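Local atomic coordinates of ribonucleoside triphosphate reductase (Lactobacillus leichmannii, PDB entry 1L1L), a protein that reduces ribonucleoside triphosphates to 2'-deoxyribonucleoside triphosphates as a coenzyme B12-dependent (class II) reductase, working as an allosterically regulated monomer. Residues Tyr31-Ala36 against Asp579-Leu584; Val439-Ala444 against Val526-Asp531; Lys494-Pro499 against Ile505-Tyr510. All blocks are in the same frame, centred on the assembly; numbering follows the deposited sequence.

Interaction 1 (Tyr31-Ala36 against Asp579-Leu584); sequences YKRTYA and DSDPLL
The two flat groups here, the guanidinium of Arg33 and the carboxylate of Asp581, come near each other without bonding. Asp581 OD1 lies 4.3 Å from Arg33 NE, well out of the guanidinium plane, and no N-H points at it, so this is attraction between charges and not a salt bridge. Arg33 also reaches strand 570-578: NH1 donates to Arg576 O, and the guanidinium makes a cation-pi contact with Phe577. The other carboxylate oxygen, Asp581 OD2, is taken from its anti side by Leu583 N, at 2.8 Å in a nearly straight hydrogen bond (N-H...O 167°). That bond helps set the turn of the carboxylate, with OD1 the oxygen nearer the arginine.

Alongside runs the apolar half of the contact. One methyl of Leu583, CD1, rests 4.1 Å from Lys32 CB, and Phe713 of helix 709-719 touches both residues. Only the root of the lysine takes part: its chain folds at chi2 (-62°) and chi3 (-71°), carrying NZ away to Ser45 OG and Glu46 O. Together these groups bring the end of helix 27-32, in the reductase alpha domain, against the turn that follows strand 570-578, where an aspartate caps the start of helix 583-589.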
loop_
_atom_site.group_PDB
_atom_site.type_symbol
_atom_site.label_atom_id
_atom_site.label_comp_id
_atom_site.label_asym_id
_atom_site.label_seq_id
_atom_site.Cartn_x
_atom_site.Cartn_y
_atom_site.Cartn_z
ATOM N N TYR A 31 10.721 4.007 -13.685
ATOM C CA TYR A 31 9.563 3.693 -14.498
ATOM C C TYR A 31 9.783 2.437 -15.344
ATOM O O TYR A 31 8.935 1.545 -15.377
ATOM C CB TYR A 31 9.219 4.877 -15.418
ATOM C CG TYR A 31 8.462 4.437 -16.643
ATOM C CD1 TYR A 31 7.179 3.883 -16.541
ATOM C CD2 TYR A 31 9.055 4.496 -17.910
ATOM C CE1 TYR A 31 6.508 3.395 -17.677
ATOM C CE2 TYR A 31 8.395 4.007 -19.039
ATOM C CZ TYR A 31 7.130 3.463 -18.918
ATOM O OH TYR A 31 6.497 2.980 -20.042
ATOM N N LYS A 32 10.925 2.375 -16.022
ATOM C CA LYS A 32 11.253 1.255 -16.892
ATOM C C LYS A 32 11.288 -0.113 -16.240
ATOM O O LYS A 32 10.902 -1.107 -16.845
ATOM C CB LYS A 32 12.602 1.498 -17.572
ATOM C CG LYS A 32 12.563 2.616 -18.579
ATOM C CD LYS A 32 11.597 2.294 -19.723
ATOM C CE LYS A 32 12.133 1.195 -20.621
ATOM N NZ LYS A 32 11.261 1.005 -21.804
ATOM N N ARG A 33 11.763 -0.170 -15.005
ATOM C CA ARG A 33 11.843 -1.448 -14.334
ATOM C C ARG A 33 10.680 -1.688 -13.378
ATOM O O ARG A 33 10.684 -2.679 -12.654
ATOM C CB ARG A 33 13.174 -1.543 -13.585
ATOM C CG ARG A 33 13.322 -0.511 -12.486
ATOM C CD ARG A 33 14.717 -0.541 -11.867
ATOM N NE ARG A 33 15.106 -1.889 -11.451
ATOM C CZ ARG A 33 16.022 -2.146 -10.522
ATOM N NH1 ARG A 33 16.643 -1.146 -9.908
ATOM N NH2 ARG A 33 16.315 -3.402 -10.208
ATOM N N THR A 34 9.676 -0.810 -13.389
ATOM C CA THR A 34 8.541 -0.957 -12.480
ATOM C C THR A 34 7.142 -0.889 -13.083
ATOM O O THR A 34 6.259 -1.664 -12.702
ATOM C CB THR A 34 8.570 0.112 -11.370
ATOM O OG1 THR A 34 9.903 0.253 -10.873
ATOM C CG2 THR A 34 7.632 -0.288 -10.222
ATOM N N TYR A 35 6.920 0.044 -14.003
ATOM C CA TYR A 35 5.587 0.196 -14.584
ATOM C C TYR A 35 5.456 -0.052 -16.081
ATOM O O TYR A 35 4.338 -0.089 -16.600
ATOM C CB TYR A 35 5.048 1.590 -14.263
ATOM C CG TYR A 35 5.101 1.922 -12.798
ATOM C CD1 TYR A 35 5.888 2.977 -12.340
ATOM C CD2 TYR A 35 4.400 1.156 -11.858
ATOM C CE1 TYR A 35 5.985 3.266 -10.986
ATOM C CE2 TYR A 35 4.491 1.437 -10.494
ATOM C CZ TYR A 35 5.288 2.496 -10.070
ATOM O OH TYR A 35 5.398 2.802 -8.732
ATOM N N ALA A 36 6.578 -0.225 -16.772
ATOM C CA ALA A 36 6.546 -0.471 -18.209
ATOM C C ALA A 36 6.235 -1.943 -18.485
ATOM O O ALA A 36 7.064 -2.821 -18.222
ATOM C CB ALA A 36 7.885 -0.083 -18.844
ATOM N N ASP A 579 22.907 -7.884 -12.350
ATOM C CA ASP A 579 24.002 -7.737 -13.301
ATOM C C ASP A 579 23.588 -7.967 -14.755
ATOM O O ASP A 579 24.289 -7.544 -15.666
ATOM C CB ASP A 579 25.149 -8.687 -12.945
ATOM C CG ASP A 579 25.941 -8.228 -11.739
ATOM O OD1 ASP A 579 26.917 -8.920 -11.385
ATOM O OD2 ASP A 579 25.606 -7.180 -11.144
ATOM N N SER A 580 22.455 -8.625 -14.970
ATOM C CA SER A 580 21.971 -8.901 -16.329
ATOM C C SER A 580 20.982 -7.859 -16.847
ATOM O O SER A 580 20.608 -7.884 -18.020
ATOM C CB SER A 580 21.282 -10.267 -16.382
ATOM O OG SER A 580 22.205 -11.316 -16.170
ATOM N N ASP A 581 20.564 -6.942 -15.981
ATOM C CA ASP A 581 19.585 -5.939 -16.365
ATOM C C ASP A 581 19.939 -5.181 -17.643
ATOM O O ASP A 581 21.031 -4.631 -17.776
ATOM C CB ASP A 581 19.361 -4.954 -15.221
ATOM C CG ASP A 581 18.117 -4.124 -15.414
ATOM O OD1 ASP A 581 17.302 -4.046 -14.465
ATOM O OD2 ASP A 581 17.954 -3.548 -16.514
ATOM N N PRO A 582 19.003 -5.146 -18.603
ATOM C CA PRO A 582 19.164 -4.464 -19.896
ATOM C C PRO A 582 19.570 -2.992 -19.795
ATOM O O PRO A 582 20.240 -2.460 -20.686
ATOM C CB PRO A 582 17.791 -4.627 -20.541
ATOM C CG PRO A 582 17.343 -5.950 -20.029
ATOM C CD PRO A 582 17.727 -5.881 -18.559
ATOM N N LEU A 583 19.166 -2.334 -18.712
ATOM C CA LEU A 583 19.479 -0.927 -18.505
ATOM C C LEU A 583 20.937 -0.590 -18.175
ATOM O O LEU A 583 21.379 0.529 -18.414
ATOM C CB LEU A 583 18.589 -0.358 -17.392
ATOM C CG LEU A 583 17.084 -0.347 -17.654
ATOM C CD1 LEU A 583 16.351 0.170 -16.417
ATOM C CD2 LEU A 583 16.788 0.536 -18.880
ATOM N N LEU A 584 21.687 -1.541 -17.624
ATOM C CA LEU A 584 23.061 -1.253 -17.235
ATOM C C LEU A 584 23.989 -0.757 -18.331
ATOM O O LEU A 584 24.742 0.192 -18.118
ATOM C CB LEU A 584 23.697 -2.459 -16.544
ATOM C CG LEU A 584 23.206 -2.739 -15.120
ATOM C CD1 LEU A 584 23.980 -3.944 -14.544
ATOM C CD2 LEU A 584 23.422 -1.510 -14.248
#

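Interaction 2 (Val439-Ala444 against Val526-Asp531); sequences VFALAA and VKADQD
Ala528 CB overlaps the backbone of the facing helix at Ala441, coming within 3.6 Å of Ala441 CA and 3.7 Å of Ala441 CB. The same methyl also meets Ala444 CB at 4.0 Å. Ala441 and Ala444 are three residues apart, about one helical turn, so a single methyl from helix 512-536 is received by two small residues on one flank of helix 436-450. With nothing longer than a methyl in between, the backbones come close: the CA atoms of Ala441 and Ala528 are 5.1 Å apart.

Neighbouring residues extend the packing or face other parts of the fold. Phe440 packs on Leu521 and Val525, earlier in helix 512-536, and Val525 also touches Ala444, so the contact between the two helices continues beyond these alanines. Leu442, whose bond to CB points away from helix 512-536, touches Glu81, Arg84 and Leu88 of helix 72-90, while Ala443 lies on Phe422 of strand 421-424.

Beside the methyls, one water joins the two helices through polar atoms. It donates to Asp529 OD1 over 3.3 Å and, weakly, to Ala444 O over 3.1 Å. The carboxylate of Asp529 has further partners: OD1 forms a salt bridge with Lys448 NZ, one turn further along helix 436-450 from Ala444, and accepts from Ser541 OG. The charge of this buried aspartate is thus probably offset in part by a lysine of the helix it faces.

Chemically, the joint is van der Waals packing of methyls and backbone at close range. Alanine allows the short spacing; the directional bonds nearby are the water bridge and the Asp529-Lys448 salt bridge.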
loop_
_atom_site.group_PDB
_atom_site.type_symbol
_atom_site.label_atom_id
_atom_site.label_comp_id
_atom_site.label_asym_id
_atom_site.label_seq_id
_atom_site.Cartn_x
_atom_site.Cartn_y
_atom_site.Cartn_z
ATOM N N VAL A 439 -6.232 20.638 -11.016
ATOM C CA VAL A 439 -5.520 19.375 -10.893
ATOM C C VAL A 439 -6.257 18.502 -9.887
ATOM O O VAL A 439 -6.543 17.337 -10.155
ATOM C CB VAL A 439 -4.069 19.604 -10.418
ATOM C CG1 VAL A 439 -3.398 18.271 -10.078
ATOM C CG2 VAL A 439 -3.282 20.319 -11.509
ATOM N N PHE A 440 -6.578 19.074 -8.735
ATOM C CA PHE A 440 -7.267 18.302 -7.710
ATOM C C PHE A 440 -8.661 17.875 -8.114
ATOM O O PHE A 440 -9.179 16.878 -7.611
ATOM C CB PHE A 440 -7.279 19.066 -6.386
ATOM C CG PHE A 440 -5.958 19.027 -5.670
ATOM C CD1 PHE A 440 -5.021 20.039 -5.847
ATOM C CD2 PHE A 440 -5.615 17.927 -4.881
ATOM C CE1 PHE A 440 -3.757 19.962 -5.253
ATOM C CE2 PHE A 440 -4.363 17.840 -4.289
ATOM C CZ PHE A 440 -3.424 18.863 -4.475
ATOM N N ALA A 441 -9.278 18.613 -9.031
ATOM C CA ALA A 441 -10.608 18.240 -9.482
ATOM C C ALA A 441 -10.488 17.030 -10.420
ATOM O O ALA A 441 -11.312 16.118 -10.386
ATOM C CB ALA A 441 -11.283 19.437 -10.193
ATOM N N LEU A 442 -9.459 17.007 -11.265
ATOM C CA LEU A 442 -9.279 15.866 -12.160
ATOM C C LEU A 442 -8.952 14.654 -11.277
ATOM O O LEU A 442 -9.411 13.542 -11.516
ATOM C CB LEU A 442 -8.125 16.120 -13.141
ATOM C CG LEU A 442 -8.394 17.130 -14.266
ATOM C CD1 LEU A 442 -7.080 17.562 -14.915
ATOM C CD2 LEU A 442 -9.319 16.502 -15.289
ATOM N N ALA A 443 -8.170 14.903 -10.240
ATOM C CA ALA A 443 -7.780 13.832 -9.323
ATOM C C ALA A 443 -9.027 13.192 -8.725
ATOM O O ALA A 443 -9.230 11.980 -8.829
ATOM C CB ALA A 443 -6.893 14.394 -8.233
ATOM N N ALA A 444 -9.876 14.019 -8.126
ATOM C CA ALA A 444 -11.110 13.539 -7.510
ATOM C C ALA A 444 -11.971 12.680 -8.430
ATOM O O ALA A 444 -12.508 11.651 -8.020
ATOM C CB ALA A 444 -11.917 14.725 -6.986
ATOM N N VAL A 526 -13.557 18.657 -2.674
ATOM C CA VAL A 526 -14.923 18.463 -2.191
ATOM C C VAL A 526 -15.934 18.970 -3.222
ATOM O O VAL A 526 -16.932 18.302 -3.499
ATOM C CB VAL A 526 -15.160 19.204 -0.848
ATOM C CG1 VAL A 526 -16.650 19.158 -0.473
ATOM C CG2 VAL A 526 -14.338 18.545 0.256
ATOM N N LYS A 527 -15.670 20.149 -3.785
ATOM C CA LYS A 527 -16.564 20.719 -4.802
ATOM C C LYS A 527 -16.587 19.791 -6.005
ATOM O O LYS A 527 -17.648 19.447 -6.522
ATOM C CB LYS A 527 -16.090 22.110 -5.237
ATOM C CG LYS A 527 -16.918 22.679 -6.388
ATOM C CD LYS A 527 -16.614 24.148 -6.647
ATOM C CE LYS A 527 -17.538 24.711 -7.725
ATOM N NZ LYS A 527 -17.366 26.184 -7.895
ATOM N N ALA A 528 -15.403 19.380 -6.448
ATOM C CA ALA A 528 -15.286 18.468 -7.573
ATOM C C ALA A 528 -16.102 17.199 -7.320
ATOM O O ALA A 528 -16.800 16.715 -8.206
ATOM C CB ALA A 528 -13.819 18.119 -7.803
ATOM N N ASP A 529 -16.013 16.649 -6.109
ATOM C CA ASP A 529 -16.766 15.435 -5.786
ATOM C C ASP A 529 -18.268 15.698 -5.709
ATOM O O ASP A 529 -19.059 14.871 -6.139
ATOM C CB ASP A 529 -16.292 14.841 -4.457
ATOM C CG ASP A 529 -17.223 13.750 -3.934
ATOM O OD1 ASP A 529 -17.336 12.682 -4.579
ATOM O OD2 ASP A 529 -17.840 13.971 -2.864
ATOM N N GLN A 530 -18.661 16.840 -5.158
ATOM C CA GLN A 530 -20.086 17.153 -5.050
ATOM C C GLN A 530 -20.739 17.233 -6.432
ATOM O O GLN A 530 -21.773 16.607 -6.676
ATOM C CB GLN A 530 -20.297 18.474 -4.306
ATOM C CG GLN A 530 -19.814 18.468 -2.862
ATOM C CD GLN A 530 -20.015 19.805 -2.173
ATOM O OE1 GLN A 530 -19.705 20.859 -2.730
ATOM N NE2 GLN A 530 -20.527 19.770 -0.949
ATOM N N ASP A 531 -20.126 17.988 -7.339
ATOM C CA ASP A 531 -20.678 18.136 -8.680
ATOM C C ASP A 531 -20.709 16.815 -9.446
ATOM O O ASP A 531 -21.720 16.478 -10.061
ATOM C CB ASP A 531 -19.886 19.181 -9.476
ATOM C CG ASP A 531 -19.804 20.528 -8.765
ATOM O OD1 ASP A 531 -20.598 20.769 -7.828
ATOM O OD2 ASP A 531 -18.947 21.358 -9.152
HETATM O O HOH W 1 -15.262 12.809 -7.098
#

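Interaction 3 (Lys494-Pro499 against Ile505-Tyr510); sequences KDDFDP and IKVPVY
A two-stranded antiparallel beta hairpin, strands 490-497 and 504-510, stands at the surface here, and this contact is its outer part. Lys494 and Val507 form a hydrogen-bonded pair: Lys494 N gives to Val507 O at 2.8 Å, and Val507 N returns to Lys494 O at 3.0 Å. Nearer the turn, Ile505 N donates to Asp496 O at 2.7 Å.

Between these lies the non-hydrogen-bonded pair of Asp495 and Lys506, whose side chains run side by side and point the same way. Lys506 NZ closes a salt bridge on Asp495 OD2 at 2.9 Å, the lysine chain bending at chi2 (-69°) to get there. On the other face, Asp496 CB meets Val507 CG2 at 3.7 Å, the two side chains slanting across each other. Ile505 CD1 reaches past the strand end to Asp498 N, 4.0 Å away.

At the turn Asp498 OD2 accepts from Thr501 N and Glu500 N and bridges to Arg669; Gln667 NE2 donates a hydrogen bond to Lys506 O. The pairing is antiparallel, while the axes of the short segments stand 124° apart, consistent with a twisted or bent beta hairpin.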
loop_
_atom_site.group_PDB
_atom_site.type_symbol
_atom_site.label_atom_id
_atom_site.label_comp_id
_atom_site.label_asym_id
_atom_site.label_seq_id
_atom_site.Cartn_x
_atom_site.Cartn_y
_atom_site.Cartn_z
ATOM N N LYS A 494 5.440 28.092 20.811
ATOM C CA LYS A 494 5.091 29.035 21.872
ATOM C C LYS A 494 4.627 28.236 23.091
ATOM O O LYS A 494 4.183 27.097 22.953
ATOM C CB LYS A 494 3.977 29.984 21.408
ATOM C CG LYS A 494 2.612 29.346 21.258
ATOM C CD LYS A 494 1.554 30.389 20.913
ATOM C CE LYS A 494 0.168 29.758 20.787
ATOM N NZ LYS A 494 -0.876 30.747 20.362
ATOM N N ASP A 495 4.742 28.822 24.281
ATOM C CA ASP A 495 4.325 28.144 25.511
ATOM C C ASP A 495 2.811 27.984 25.562
ATOM O O ASP A 495 2.075 28.725 24.908
ATOM C CB ASP A 495 4.788 28.926 26.750
ATOM C CG ASP A 495 6.261 28.725 27.057
ATOM O OD1 ASP A 495 6.779 29.409 27.972
ATOM O OD2 ASP A 495 6.902 27.878 26.398
ATOM N N ASP A 496 2.354 27.012 26.348
ATOM C CA ASP A 496 0.928 26.749 26.501
ATOM C C ASP A 496 0.730 25.601 27.478
ATOM O O ASP A 496 1.695 25.087 28.039
ATOM C CB ASP A 496 0.307 26.400 25.151
ATOM C CG ASP A 496 -1.183 26.660 25.116
ATOM O OD1 ASP A 496 -1.780 26.540 24.024
ATOM O OD2 ASP A 496 -1.761 26.986 26.175
ATOM N N PHE A 497 -0.520 25.199 27.684
ATOM C CA PHE A 497 -0.808 24.118 28.621
ATOM C C PHE A 497 -1.814 23.116 28.069
ATOM O O PHE A 497 -2.660 23.462 27.242
ATOM C CB PHE A 497 -1.323 24.697 29.947
ATOM C CG PHE A 497 -0.468 25.808 30.495
ATOM C CD1 PHE A 497 -0.551 27.093 29.965
ATOM C CD2 PHE A 497 0.442 25.563 31.515
ATOM C CE1 PHE A 497 0.261 28.119 30.442
ATOM C CE2 PHE A 497 1.261 26.581 32.001
ATOM C CZ PHE A 497 1.169 27.861 31.463
ATOM N N ASP A 498 -1.715 21.871 28.534
ATOM C CA ASP A 498 -2.611 20.807 28.094
ATOM C C ASP A 498 -4.055 21.165 28.427
ATOM O O ASP A 498 -4.369 21.496 29.569
ATOM C CB ASP A 498 -2.251 19.494 28.782
ATOM C CG ASP A 498 -3.048 18.321 28.247
ATOM O OD1 ASP A 498 -2.662 17.777 27.195
ATOM O OD2 ASP A 498 -4.064 17.951 28.869
ATOM N N PRO A 499 -4.956 21.079 27.437
ATOM C CA PRO A 499 -6.378 21.398 27.612
ATOM C C PRO A 499 -7.084 20.677 28.761
ATOM O O PRO A 499 -8.113 21.140 29.242
ATOM C CB PRO A 499 -6.981 21.052 26.251
ATOM C CG PRO A 499 -6.104 19.946 25.770
ATOM C CD PRO A 499 -4.726 20.455 26.123
ATOM N N ILE A 505 3.238 22.844 28.014
ATOM C CA ILE A 505 3.769 22.191 26.825
ATOM C C ILE A 505 4.164 23.206 25.758
ATOM O O ILE A 505 3.816 24.391 25.835
ATOM C CB ILE A 505 2.724 21.244 26.207
ATOM C CG1 ILE A 505 1.439 22.026 25.915
ATOM C CG2 ILE A 505 2.457 20.076 27.152
ATOM C CD1 ILE A 505 0.357 21.228 25.226
ATOM N N LYS A 506 4.901 22.726 24.764
ATOM C CA LYS A 506 5.329 23.565 23.658
ATOM C C LYS A 506 4.410 23.290 22.479
ATOM O O LYS A 506 4.372 22.179 21.962
ATOM C CB LYS A 506 6.771 23.239 23.275
ATOM C CG LYS A 506 7.801 23.642 24.315
ATOM C CD LYS A 506 7.903 25.151 24.394
ATOM C CE LYS A 506 9.089 25.589 25.229
ATOM N NZ LYS A 506 9.358 27.040 25.011
ATOM N N VAL A 507 3.656 24.298 22.063
ATOM C CA VAL A 507 2.760 24.142 20.930
ATOM C C VAL A 507 3.416 24.792 19.714
ATOM O O VAL A 507 4.143 25.781 19.838
ATOM C CB VAL A 507 1.391 24.796 21.204
ATOM C CG1 VAL A 507 0.532 24.765 19.950
ATOM C CG2 VAL A 507 0.691 24.055 22.329
ATOM N N PRO A 508 3.176 24.231 18.521
ATOM C CA PRO A 508 3.757 24.765 17.290
ATOM C C PRO A 508 3.046 25.996 16.747
ATOM O O PRO A 508 1.850 26.182 16.961
ATOM C CB PRO A 508 3.643 23.587 16.333
ATOM C CG PRO A 508 2.323 22.982 16.745
ATOM C CD PRO A 508 2.462 22.965 18.253
ATOM N N VAL A 509 3.800 26.839 16.049
ATOM C CA VAL A 509 3.245 28.028 15.410
ATOM C C VAL A 509 3.349 27.730 13.921
ATOM O O VAL A 509 4.445 27.534 13.389
ATOM C CB VAL A 509 4.061 29.296 15.735
ATOM C CG1 VAL A 509 3.394 30.518 15.117
ATOM C CG2 VAL A 509 4.180 29.464 17.233
ATOM N N TYR A 510 2.203 27.673 13.254
ATOM C CA TYR A 510 2.168 27.371 11.835
ATOM C C TYR A 510 2.153 28.617 10.977
ATOM O O TYR A 510 1.599 29.652 11.365
ATOM C CB TYR A 510 0.925 26.556 11.493
ATOM C CG TYR A 510 0.846 25.221 12.177
ATOM C CD1 TYR A 510 1.857 24.270 12.018
ATOM C CD2 TYR A 510 -0.257 24.896 12.972
ATOM C CE1 TYR A 510 1.765 23.017 12.637
ATOM C CE2 TYR A 510 -0.358 23.660 13.588
ATOM C CZ TYR A 510 0.652 22.723 13.417
ATOM O OH TYR A 510 0.533 21.492 14.014
#

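The three contacts are separate pieces of one chain, with no touch between any two. Interaction 1 ties residues near the start of the chain to a region more than 540 residues later, and both other contacts fall within that span. Interactions 2 and 3 are neighbours in sequence: strand 504-510 of the hairpin leads directly into helix 512-536, which carries Ala528, yet their nearest atoms stay about 18 Å apart. Between interactions 1 and 2 the nearest atoms are about 17 Å apart, and between 1 and 3 about 30 Å. Their centres lie 22, 23 and 34 Å from the centre of the chain, making the hairpin the outlying one.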